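Local coordinates for hypothetical protein (Sus scrofa, PDB 3WOC), which binds heparin and, as a jacalin-like lectin, probably other glycans; it is derived from the prostate and found on boar sperm, at residues F14-R28 and I40-Y52. Numbering follows the deposited sequence.
Sequences FITSKDNETGITGIR and IQVRYGSSWSEKY. With DIO (1,4-diethylene dioxide), chain K.
In the beta-prism fold of this jacalin-like lectin, strands 24-28 and 40-44 pair antiparallel in one sheet, while strand 14-17 of the neighbouring sheet packs over the face carrying Ile24, Val42 and Tyr44. Arg28 and Gln41 form a hydrogen-bonded pair, Arg28 N giving to Gln41 O at 2.7 Å. On their partly exposed face, Trp48 is sandwiched between Arg43 CB and the Arg28 guanidinium, a cation-pi contact with CZ 3.9 Å from the five-membered ring's centroid. Glu61 salt-bridges Arg28 NE, probably helping to offset its charge. Gly26, lacking a side chain, leaves room for Trp48 and Arg43. Arg43, bent at chi3 (61°), grips Thr25 side-on, NE to OG1 at 2.9 Å and NH2 to O at 3.2 Å. Thr25 suits its place because OG1 also donates to Gly45 O (2.6 Å), in the type II' turn Tyr44-Ser47, where glycine suits the positive phi (67°). Between the sheets, Thr16 OG1 and Tyr44 OH share a 2.7 Å hydrogen bond at the phenol's edge, and Phe14 offers Tyr52 CB a flat face, 3.8 Å from its centroid. Buried hydroxyls thus answer each other within apolar packing, while Arg43 by hydrogen bonds and Arg28 by cation-pi stacking tie strand 24-28 to strands 40-44 and 47-48.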
ATOM      1  N   PHE A  14      -4.295  -6.244  -8.582  1.00 30.92           N
ATOM      2  CA  PHE A  14      -5.322  -5.680  -7.721  1.00 31.36           C
ATOM      3  C   PHE A  14      -5.469  -4.172  -7.910  1.00 31.93           C
ATOM      4  O   PHE A  14      -4.541  -3.494  -8.351  1.00 31.69           O
ATOM      5  CB  PHE A  14      -5.060  -6.026  -6.244  1.00 31.05           C
ATOM      6  CG  PHE A  14      -3.910  -5.271  -5.624  1.00 30.66           C
ATOM      7  CD1 PHE A  14      -4.123  -4.046  -4.984  1.00 30.26           C
ATOM      8  CD2 PHE A  14      -2.619  -5.790  -5.662  1.00 30.06           C
ATOM      9  CE1 PHE A  14      -3.067  -3.349  -4.407  1.00 30.03           C
ATOM     10  CE2 PHE A  14      -1.555  -5.100  -5.088  1.00 30.16           C
ATOM     11  CZ  PHE A  14      -1.779  -3.875  -4.462  1.00 30.23           C
ATOM     12  N   ILE A  15      -6.655  -3.673  -7.574  1.00 32.77           N
ATOM     13  CA  ILE A  15      -6.933  -2.243  -7.501  1.00 33.82           C
ATOM     14  C   ILE A  15      -7.914  -2.006  -6.352  1.00 34.65           C
ATOM     15  O   ILE A  15      -8.931  -2.686  -6.237  1.00 34.62           O
ATOM     16  CB  ILE A  15      -7.458  -1.654  -8.865  1.00 33.77           C
ATOM     17  CG1 ILE A  15      -7.967  -0.211  -8.710  1.00 34.07           C
ATOM     18  CG2 ILE A  15      -8.559  -2.525  -9.468  1.00 33.70           C
ATOM     19  CD1 ILE A  15      -6.931   0.869  -8.967  1.00 33.91           C
ATOM     20  N   THR A  16      -7.573  -1.070  -5.478  1.00 35.91           N
ATOM     21  CA  THR A  16      -8.480  -0.644  -4.419  1.00 37.20           C
ATOM     22  C   THR A  16      -8.461   0.876  -4.324  1.00 38.04           C
ATOM     23  O   THR A  16      -7.409   1.504  -4.475  1.00 37.96           O
ATOM     24  CB  THR A  16      -8.174  -1.324  -3.052  1.00 37.08           C
ATOM     25  OG1 THR A  16      -9.006  -0.765  -2.029  1.00 37.77           O
ATOM     26  CG2 THR A  16      -6.718  -1.167  -2.651  1.00 37.25           C
ATOM     27  N   SER A  17      -9.636   1.459  -4.105  1.00 39.24           N
ATOM     28  CA  SER A  17      -9.785   2.912  -4.093  1.00 40.52           C
ATOM     29  C   SER A  17     -10.968   3.345  -3.237  1.00 41.32           C
ATOM     30  O   SER A  17     -11.862   2.544  -2.950  1.00 41.28           O
ATOM     31  CB  SER A  17      -9.946   3.440  -5.520  1.00 40.41           C
ATOM     32  OG  SER A  17      -9.585   4.806  -5.594  1.00 41.16           O
ATOM     33  N   LYS A  18     -10.955   4.614  -2.832  1.00 42.54           N
ATOM     34  CA  LYS A  18     -12.039   5.220  -2.062  1.00 43.68           C
ATOM     35  C   LYS A  18     -13.376   4.861  -2.698  1.00 44.51           C
ATOM     36  O   LYS A  18     -13.708   5.347  -3.786  1.00 44.63           O
ATOM     37  CB  LYS A  18     -11.853   6.738  -2.004  1.00 43.61           C
ATOM     38  CG  LYS A  18     -12.571   7.429  -0.854  1.00 43.75           C
ATOM     39  CD  LYS A  18     -12.178   8.901  -0.760  1.00 43.87           C
ATOM     40  CE  LYS A  18     -12.836   9.733  -1.852  1.00 44.51           C
ATOM     41  NZ  LYS A  18     -12.250  11.096  -1.934  1.00 45.02           N
ATOM     42  N   ASP A  19     -14.114   3.982  -2.022  1.00 45.60           N
ATOM     43  CA  ASP A  19     -15.367   3.415  -2.534  1.00 46.67           C
ATOM     44  C   ASP A  19     -16.312   4.493  -3.055  1.00 47.03           C
ATOM     45  O   ASP A  19     -16.692   4.486  -4.227  1.00 47.38           O
ATOM     46  CB  ASP A  19     -16.056   2.547  -1.461  1.00 46.88           C
ATOM     47  CG  ASP A  19     -15.838   3.068  -0.033  1.00 47.84           C
ATOM     48  OD1 ASP A  19     -15.726   4.301   0.161  1.00 48.89           O
ATOM     49  OD2 ASP A  19     -15.786   2.235   0.901  1.00 48.38           O
ATOM     50  N   ASN A  20     -16.658   5.412  -2.158  1.00 47.40           N
ATOM     51  CA  ASN A  20     -17.465   6.607  -2.407  1.00 47.66           C
ATOM     52  C   ASN A  20     -17.613   7.292  -1.062  1.00 47.61           C
ATOM     53  O   ASN A  20     -17.810   8.507  -0.981  1.00 47.69           O
ATOM     54  CB  ASN A  20     -18.852   6.270  -2.970  1.00 47.79           C
ATOM     55  CG  ASN A  20     -18.976   6.568  -4.463  1.00 48.28           C
ATOM     56  OD1 ASN A  20     -19.532   5.770  -5.220  1.00 48.71           O
ATOM     57  ND2 ASN A  20     -18.465   7.724  -4.889  1.00 48.50           N
ATOM     58  N   GLU A  21     -17.499   6.483  -0.010  1.00 47.48           N
ATOM     59  CA  GLU A  21     -17.598   6.934   1.374  1.00 47.39           C
ATOM     60  C   GLU A  21     -16.307   7.593   1.857  1.00 46.80           C
ATOM     61  O   GLU A  21     -15.668   8.356   1.126  1.00 46.84           O
ATOM     62  CB  GLU A  21     -17.957   5.760   2.291  1.00 47.41           C
ATOM     63  CG  GLU A  21     -19.375   5.238   2.138  1.00 47.90           C
ATOM     64  CD  GLU A  21     -19.637   4.022   3.007  1.00 48.10           C
ATOM     65  OE1 GLU A  21     -19.438   4.111   4.240  1.00 48.86           O
ATOM     66  OE2 GLU A  21     -20.047   2.976   2.455  1.00 49.30           O
ATOM     67  N   THR A  22     -15.936   7.284   3.097  1.00 46.17           N
ATOM     68  CA  THR A  22     -14.798   7.901   3.766  1.00 45.54           C
ATOM     69  C   THR A  22     -13.479   7.449   3.138  1.00 44.91           C
ATOM     70  O   THR A  22     -13.366   6.328   2.635  1.00 44.90           O
ATOM     71  CB  THR A  22     -14.813   7.587   5.285  1.00 45.60           C
ATOM     72  OG1 THR A  22     -16.148   7.730   5.792  1.00 45.90           O
ATOM     73  CG2 THR A  22     -13.876   8.517   6.063  1.00 45.52           C
ATOM     74  N   GLY A  23     -12.495   8.342   3.162  1.00 44.16           N
ATOM     75  CA  GLY A  23     -11.155   8.056   2.672  1.00 43.19           C
ATOM     76  C   GLY A  23     -10.393   7.149   3.613  1.00 42.48           C
ATOM     77  O   GLY A  23     -10.950   6.650   4.596  1.00 42.49           O
ATOM     78  N   ILE A  24      -9.115   6.946   3.303  1.00 41.69           N
ATOM     79  CA  ILE A  24      -8.246   6.032   4.045  1.00 40.80           C
ATOM     80  C   ILE A  24      -8.071   6.475   5.497  1.00 40.39           C
ATOM     81  O   ILE A  24      -7.688   7.616   5.768  1.00 40.36           O
ATOM     82  CB  ILE A  24      -6.864   5.874   3.349  1.00 40.79           C
ATOM     83  CG1 ILE A  24      -7.049   5.344   1.920  1.00 40.32           C
ATOM     84  CG2 ILE A  24      -5.925   4.984   4.182  1.00 40.62           C
ATOM     85  CD1 ILE A  24      -5.757   5.130   1.143  1.00 40.62           C
ATOM     86  N   THR A  25      -8.363   5.558   6.414  1.00 39.73           N
ATOM     87  CA  THR A  25      -8.269   5.809   7.851  1.00 39.26           C
ATOM     88  C   THR A  25      -7.221   4.908   8.511  1.00 39.00           C
ATOM     89  O   THR A  25      -6.895   5.072   9.688  1.00 38.94           O
ATOM     90  CB  THR A  25      -9.634   5.593   8.547  1.00 39.27           C
ATOM     91  OG1 THR A  25     -10.112   4.273   8.267  1.00 39.03           O
ATOM     92  CG2 THR A  25     -10.657   6.616   8.064  1.00 38.94           C
ATOM     93  N   GLY A  26      -6.702   3.956   7.742  1.00 38.69           N
ATOM     94  CA  GLY A  26      -5.714   3.010   8.239  1.00 38.29           C
ATOM     95  C   GLY A  26      -5.103   2.170   7.139  1.00 38.01           C
ATOM     96  O   GLY A  26      -5.627   2.103   6.024  1.00 37.85           O
ATOM     97  N   ILE A  27      -3.992   1.518   7.463  1.00 37.86           N
ATOM     98  CA  ILE A  27      -3.258   0.706   6.499  1.00 37.65           C
ATOM     99  C   ILE A  27      -2.675  -0.530   7.189  1.00 37.36           C
ATOM    100  O   ILE A  27      -2.084  -0.434   8.265  1.00 37.22           O
ATOM    101  CB  ILE A  27      -2.152   1.548   5.791  1.00 37.66           C
ATOM    102  CG1 ILE A  27      -2.000   1.158   4.309  1.00 37.92           C
ATOM    103  CG2 ILE A  27      -0.846   1.526   6.580  1.00 38.06           C
ATOM    104  CD1 ILE A  27      -1.272  -0.156   4.029  1.00 37.66           C
ATOM    105  N   ARG A  28      -2.863  -1.687   6.564  1.00 37.06           N
ATOM    106  CA  ARG A  28      -2.380  -2.951   7.104  1.00 36.82           C
ATOM    107  C   ARG A  28      -1.395  -3.605   6.138  1.00 36.68           C
ATOM    108  O   ARG A  28      -1.740  -3.908   4.996  1.00 36.58           O
ATOM    109  CB  ARG A  28      -3.557  -3.886   7.392  1.00 36.72           C
ATOM    110  CG  ARG A  28      -3.237  -5.062   8.300  1.00 36.52           C
ATOM    111  CD  ARG A  28      -4.491  -5.879   8.579  1.00 36.17           C
ATOM    112  NE  ARG A  28      -5.317  -5.290   9.629  1.00 35.31           N
ATOM    113  CZ  ARG A  28      -6.575  -5.637   9.886  1.00 35.27           C
ATOM    114  NH1 ARG A  28      -7.181  -6.569   9.160  1.00 34.82           N
ATOM    115  NH2 ARG A  28      -7.234  -5.043  10.871  1.00 34.98           N
ATOM    116  N   ILE A  40      -1.240  -6.170   1.233  1.00 32.42           N
ATOM    117  CA  ILE A  40      -1.741  -5.008   1.969  1.00 32.94           C
ATOM    118  C   ILE A  40      -3.254  -5.020   2.144  1.00 33.26           C
ATOM    119  O   ILE A  40      -3.974  -5.765   1.474  1.00 33.43           O
ATOM    120  CB  ILE A  40      -1.272  -3.621   1.399  1.00 32.93           C
ATOM    121  CG1 ILE A  40      -2.055  -3.222   0.135  1.00 33.40           C
ATOM    122  CG2 ILE A  40       0.261  -3.554   1.256  1.00 33.15           C
ATOM    123  CD1 ILE A  40      -1.367  -3.529  -1.172  1.00 33.86           C
ATOM    124  N   GLN A  41      -3.716  -4.188   3.069  1.00 33.60           N
ATOM    125  CA  GLN A  41      -5.128  -3.996   3.321  1.00 33.90           C
ATOM    126  C   GLN A  41      -5.315  -2.540   3.724  1.00 34.11           C
ATOM    127  O   GLN A  41      -4.523  -1.986   4.490  1.00 34.03           O
ATOM    128  CB  GLN A  41      -5.601  -4.944   4.424  1.00 33.88           C
ATOM    129  CG  GLN A  41      -7.055  -5.360   4.307  1.00 33.95           C
ATOM    130  CD  GLN A  41      -7.421  -6.536   5.205  1.00 33.92           C
ATOM    131  OE1 GLN A  41      -6.558  -7.153   5.835  1.00 34.34           O
ATOM    132  NE2 GLN A  41      -8.707  -6.851   5.264  1.00 33.27           N
ATOM    133  N   VAL A  42      -6.352  -1.914   3.183  1.00 34.47           N
ATOM    134  CA  VAL A  42      -6.622  -0.506   3.440  1.00 34.83           C
ATOM    135  C   VAL A  42      -8.004  -0.349   4.079  1.00 35.09           C
ATOM    136  O   VAL A  42      -8.967  -0.976   3.645  1.00 35.05           O
ATOM    137  CB  VAL A  42      -6.454   0.346   2.138  1.00 34.79           C
ATOM    138  CG1 VAL A  42      -7.128  -0.316   0.953  1.00 35.39           C
ATOM    139  CG2 VAL A  42      -6.954   1.774   2.318  1.00 34.63           C
ATOM    140  N   ARG A  43      -8.088   0.466   5.127  1.00 35.64           N
ATOM    141  CA  ARG A  43      -9.369   0.719   5.789  1.00 36.07           C
ATOM    142  C   ARG A  43     -10.001   2.021   5.321  1.00 36.47           C
ATOM    143  O   ARG A  43      -9.398   3.090   5.430  1.00 36.54           O
ATOM    144  CB  ARG A  43      -9.219   0.722   7.311  1.00 36.08           C
ATOM    145  CG  ARG A  43     -10.546   0.633   8.062  1.00 35.65           C
ATOM    146  CD  ARG A  43     -10.340   0.680   9.563  1.00 34.95           C
ATOM    147  NE  ARG A  43      -9.704   1.925   9.985  1.00 35.01           N
ATOM    148  CZ  ARG A  43      -9.560   2.312  11.250  1.00 34.90           C
ATOM    149  NH1 ARG A  43     -10.015   1.554  12.240  1.00 34.09           N
ATOM    150  NH2 ARG A  43      -8.966   3.469  11.522  1.00 34.82           N
ATOM    151  N   TYR A  44     -11.218   1.911   4.792  1.00 37.00           N
ATOM    152  CA  TYR A  44     -12.007   3.064   4.372  1.00 37.52           C
ATOM    153  C   TYR A  44     -13.132   3.262   5.382  1.00 37.91           C
ATOM    154  O   TYR A  44     -14.013   2.407   5.518  1.00 38.02           O
ATOM    155  CB  TYR A  44     -12.590   2.850   2.971  1.00 37.45           C
ATOM    156  CG  TYR A  44     -11.571   2.567   1.886  1.00 37.24           C
ATOM    157  CD1 TYR A  44     -10.838   3.599   1.302  1.00 37.29           C
ATOM    158  CD2 TYR A  44     -11.359   1.269   1.429  1.00 37.10           C
ATOM    159  CE1 TYR A  44      -9.908   3.345   0.299  1.00 37.00           C
ATOM    160  CE2 TYR A  44     -10.435   1.002   0.425  1.00 37.35           C
ATOM    161  CZ  TYR A  44      -9.712   2.044  -0.136  1.00 37.44           C
ATOM    162  OH  TYR A  44      -8.792   1.783  -1.131  1.00 37.57           O
ATOM    163  N   GLY A  45     -13.096   4.388   6.089  1.00 38.34           N
ATOM    164  CA  GLY A  45     -13.994   4.618   7.218  1.00 38.83           C
ATOM    165  C   GLY A  45     -13.654   3.666   8.349  1.00 39.16           C
ATOM    166  O   GLY A  45     -12.612   3.802   8.993  1.00 39.13           O
ATOM    167  N   SER A  46     -14.533   2.694   8.577  1.00 39.47           N
ATOM    168  CA  SER A  46     -14.284   1.635   9.555  1.00 39.83           C
ATOM    169  C   SER A  46     -14.173   0.261   8.890  1.00 40.07           C
ATOM    170  O   SER A  46     -13.884  -0.737   9.559  1.00 40.34           O
ATOM    171  CB  SER A  46     -15.371   1.629  10.636  1.00 39.88           C
ATOM    172  OG  SER A  46     -16.667   1.590  10.063  1.00 40.11           O
ATOM    173  N   SER A  47     -14.385   0.223   7.573  1.00 40.10           N
ATOM    174  CA  SER A  47     -14.344  -1.023   6.805  1.00 40.19           C
ATOM    175  C   SER A  47     -12.990  -1.287   6.139  1.00 40.12           C
ATOM    176  O   SER A  47     -12.576  -0.563   5.221  1.00 40.08           O
ATOM    177  CB  SER A  47     -15.459  -1.047   5.754  1.00 40.21           C
ATOM    178  OG  SER A  47     -16.732  -1.137   6.368  1.00 40.77           O
ATOM    179  N   TRP A  48     -12.313  -2.330   6.616  1.00 39.94           N
ATOM    180  CA  TRP A  48     -11.091  -2.828   5.993  1.00 39.65           C
ATOM    181  C   TRP A  48     -11.416  -3.447   4.641  1.00 39.51           C
ATOM    182  O   TRP A  48     -12.456  -4.093   4.477  1.00 39.54           O
ATOM    183  CB  TRP A  48     -10.411  -3.867   6.887  1.00 39.58           C
ATOM    184  CG  TRP A  48      -9.660  -3.284   8.046  1.00 39.62           C
ATOM    185  CD1 TRP A  48     -10.061  -3.250   9.351  1.00 39.66           C
ATOM    186  CD2 TRP A  48      -8.370  -2.658   8.008  1.00 39.69           C
ATOM    187  NE1 TRP A  48      -9.105  -2.638  10.129  1.00 39.67           N
ATOM    188  CE2 TRP A  48      -8.056  -2.264   9.331  1.00 39.75           C
ATOM    189  CE3 TRP A  48      -7.449  -2.387   6.985  1.00 39.71           C
ATOM    190  CZ2 TRP A  48      -6.860  -1.611   9.658  1.00 39.64           C
ATOM    191  CZ3 TRP A  48      -6.260  -1.736   7.312  1.00 39.55           C
ATOM    192  CH2 TRP A  48      -5.976  -1.361   8.639  1.00 39.53           C
ATOM    193  N   SER A  49     -10.521  -3.252   3.679  1.00 39.33           N
ATOM    194  CA  SER A  49     -10.697  -3.785   2.330  1.00 39.22           C
ATOM    195  C   SER A  49     -10.420  -5.289   2.262  1.00 39.15           C
ATOM    196  O   SER A  49     -10.084  -5.920   3.263  1.00 39.04           O
ATOM    197  CB  SER A  49      -9.784  -3.045   1.347  1.00 39.17           C
ATOM    198  OG  SER A  49      -8.417  -3.340   1.593  1.00 39.14           O
ATOM    199  N   GLU A  50     -10.581  -5.848   1.065  1.00 39.03           N
ATOM    200  CA  GLU A  50     -10.112  -7.187   0.741  1.00 38.94           C
ATOM    201  C   GLU A  50      -8.584  -7.246   0.886  1.00 38.77           C
ATOM    202  O   GLU A  50      -7.893  -6.240   0.698  1.00 38.64           O
ATOM    203  CB  GLU A  50     -10.522  -7.525  -0.695  1.00 38.99           C
ATOM    204  CG  GLU A  50     -10.159  -8.924  -1.182  1.00 39.23           C
ATOM    205  CD  GLU A  50     -10.318  -9.079  -2.688  1.00 39.34           C
ATOM    206  OE1 GLU A  50      -9.585  -9.903  -3.281  1.00 39.74           O
ATOM    207  OE2 GLU A  50     -11.169  -8.374  -3.280  1.00 39.57           O
ATOM    208  N   LYS A  51      -8.070  -8.424   1.237  1.00 38.61           N
ATOM    209  CA  LYS A  51      -6.630  -8.656   1.314  1.00 38.35           C
ATOM    210  C   LYS A  51      -6.049  -8.710  -0.091  1.00 37.98           C
ATOM    211  O   LYS A  51      -6.521  -9.473  -0.938  1.00 38.10           O
ATOM    212  CB  LYS A  51      -6.340  -9.972   2.035  1.00 38.46           C
ATOM    213  CG  LYS A  51      -4.859 -10.248   2.284  1.00 38.96           C
ATOM    214  CD  LYS A  51      -4.466  -9.988   3.733  1.00 39.44           C
ATOM    215  CE  LYS A  51      -4.958 -11.101   4.657  1.00 39.47           C
ATOM    216  NZ  LYS A  51      -4.412 -12.436   4.285  1.00 39.48           N
ATOM    217  N   TYR A  52      -5.024  -7.900  -0.335  1.00 37.44           N
ATOM    218  CA  TYR A  52      -4.394  -7.859  -1.648  1.00 36.96           C
ATOM    219  C   TYR A  52      -2.943  -8.316  -1.625  1.00 36.59           C
ATOM    220  O   TYR A  52      -2.045  -7.559  -1.263  1.00 36.45           O
ATOM    221  CB  TYR A  52      -4.540  -6.471  -2.282  1.00 36.91           C
ATOM    222  CG  TYR A  52      -5.978  -6.115  -2.595  1.00 36.68           C
ATOM    223  CD1 TYR A  52      -6.726  -6.883  -3.484  1.00 36.08           C
ATOM    224  CD2 TYR A  52      -6.591  -5.016  -1.995  1.00 36.30           C
ATOM    225  CE1 TYR A  52      -8.040  -6.566  -3.773  1.00 36.44           C
ATOM    226  CE2 TYR A  52      -7.912  -4.693  -2.276  1.00 36.22           C
ATOM    227  CZ  TYR A  52      -8.628  -5.472  -3.168  1.00 36.63           C
ATOM    228  OH  TYR A  52      -9.936  -5.165  -3.458  1.00 36.96           O
TER
HETATM  229  C1  DIO K 205     -13.124  -3.713  -0.548  1.00 60.13           C
HETATM  230  C2  DIO K 205     -13.219  -4.539  -2.793  1.00 60.35           C
HETATM  231  C1' DIO K 205     -12.446  -2.432  -1.034  1.00 59.74           C
HETATM  232  C2' DIO K 205     -12.617  -3.218  -3.275  1.00 60.02           C
HETATM  233  O1  DIO K 205     -12.830  -4.795  -1.438  1.00 60.32           O
HETATM  234  O1' DIO K 205     -11.762  -2.675  -2.265  1.00 59.41           O